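Local coordinates for pantothenate kinase (Coxiella burnetii, PDB 3TQC), which catalyses the ATP-dependent phosphorylation of (R)-pantothenate to (R)-4'-phosphopantothenate, the first step of coenzyme A biosynthesis, at the interface of chains A and B. Residues are numbered along the deposited sequence; one frame, centred on the assembly and turned at random. Chains: chain A/B, Pantothenate kinase.

The interface of chains A and B. Residues chain A 83-84; chain B 19, 27, 68.
B:Phe68 and B:Phe27 meet the A:Phe83 ring from opposite faces and at opposite ends, B:Phe68 at CB and CG, B:Phe27 at CE1 and CZ. This aromatic cluster is part of a two-fold symmetric interface between two P-loop kinases of the prokaryotic pantothenate kinase family. The pair is probably the biological dimer, although the deposited assembly alone does not prove it. A:Phe83 and A:Leu84 are the last two residues of helix 52-84, so the helix end is set against chain B. B:Phe68 comes from the middle of the same helix in the partner.

CE2 of B:Phe68 stands almost directly above CG of A:Phe83, at 3.6 Å. B:Phe68 thus leads with the rim of its ring, and the two planes are inclined at about 50°. The same CE2 is equally near CB of A:Phe83, at 3.6 Å, and CZ of B:Phe68 follows at 3.9 Å. On the opposite face, CB of B:Phe27 sits 3.9 Å from CZ of A:Phe83, towards the rim. The two side chains run alongside each other in the same direction. Their rings are tilted rather than stacked, and CD1 of B:Phe27 reaches CE1 of A:Phe83 at 3.6 Å. In A:Phe83, CG is anti to the backbone N (chi1 175°), which points the ring away from the main chain, with B:Phe68 near its base and B:Phe27 near its tip, on the other face. The same CB of B:Phe27 also lies near the backbone O of A:Phe83, at 3.6 Å.

A:Leu84 turns instead to B:Phe19, from strand 16-20, and the side chains meet at about a right angle. CD2 of A:Leu84 hangs over the CZ rim of the B:Phe19 ring, 3.8 Å from CZ. The backbone O of A:Leu84 faces the edge of that ring in its plane, 3.8 Å from CE1.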
loop_
_atom_site.group_PDB
_atom_site.type_symbol
_atom_site.label_atom_id
_atom_site.label_comp_id
_atom_site.label_asym_id
_atom_site.label_seq_id
_atom_site.Cartn_x
_atom_site.Cartn_y
_atom_site.Cartn_z
ATOM N N PHE A 83 7.329 -10.507 21.428
ATOM C CA PHE A 83 6.438 -11.644 21.274
ATOM C C PHE A 83 7.035 -12.692 20.351
ATOM O O PHE A 83 7.071 -13.853 20.702
ATOM C CB PHE A 83 5.078 -11.227 20.730
ATOM C CG PHE A 83 4.173 -12.385 20.435
ATOM C CD1 PHE A 83 3.654 -13.150 21.467
ATOM C CD2 PHE A 83 3.855 -12.714 19.123
ATOM C CE1 PHE A 83 2.820 -14.216 21.211
ATOM C CE2 PHE A 83 3.019 -13.774 18.846
ATOM C CZ PHE A 83 2.495 -14.534 19.887
ATOM N N LEU A 84 7.505 -12.266 19.181
ATOM C CA LEU A 84 8.063 -13.195 18.197
ATOM C C LEU A 84 9.477 -13.652 18.533
ATOM O O LEU A 84 10.033 -14.448 17.808
ATOM C CB LEU A 84 8.048 -12.584 16.787
ATOM C CG LEU A 84 6.672 -12.325 16.184
ATOM C CD1 LEU A 84 6.766 -11.338 15.051
ATOM C CD2 LEU A 84 6.044 -13.617 15.726
ATOM N N PHE B 19 10.692 -17.117 9.734
ATOM C CA PHE B 19 10.545 -18.152 10.767
ATOM C C PHE B 19 10.323 -19.511 10.128
ATOM O O PHE B 19 9.424 -19.667 9.315
ATOM C CB PHE B 19 9.305 -17.902 11.642
ATOM C CG PHE B 19 9.213 -16.535 12.226
ATOM C CD1 PHE B 19 9.560 -16.313 13.551
ATOM C CD2 PHE B 19 8.716 -15.482 11.480
ATOM C CE1 PHE B 19 9.435 -15.034 14.116
ATOM C CE2 PHE B 19 8.596 -14.198 12.032
ATOM C CZ PHE B 19 8.965 -13.972 13.339
ATOM N N PHE B 27 7.640 -18.205 20.010
ATOM C CA PHE B 27 6.923 -16.988 20.437
ATOM C C PHE B 27 6.815 -16.827 21.962
ATOM O O PHE B 27 6.654 -17.805 22.699
ATOM C CB PHE B 27 5.523 -16.924 19.803
ATOM C CG PHE B 27 4.571 -18.018 20.271
ATOM C CD1 PHE B 27 3.601 -17.750 21.241
ATOM C CD2 PHE B 27 4.626 -19.305 19.728
ATOM C CE1 PHE B 27 2.715 -18.744 21.664
ATOM C CE2 PHE B 27 3.745 -20.305 20.146
ATOM C CZ PHE B 27 2.789 -20.024 21.120
ATOM N N PHE B 68 -1.780 -7.648 17.999
ATOM C CA PHE B 68 -0.885 -6.512 18.296
ATOM C C PHE B 68 -1.128 -5.373 17.318
ATOM O O PHE B 68 -1.196 -4.205 17.717
ATOM C CB PHE B 68 0.594 -6.886 18.233
ATOM C CG PHE B 68 1.100 -7.615 19.438
ATOM C CD1 PHE B 68 1.329 -6.946 20.610
ATOM C CD2 PHE B 68 1.372 -8.975 19.376
ATOM C CE1 PHE B 68 1.797 -7.628 21.727
ATOM C CE2 PHE B 68 1.845 -9.648 20.464
ATOM C CZ PHE B 68 2.056 -8.979 21.646
#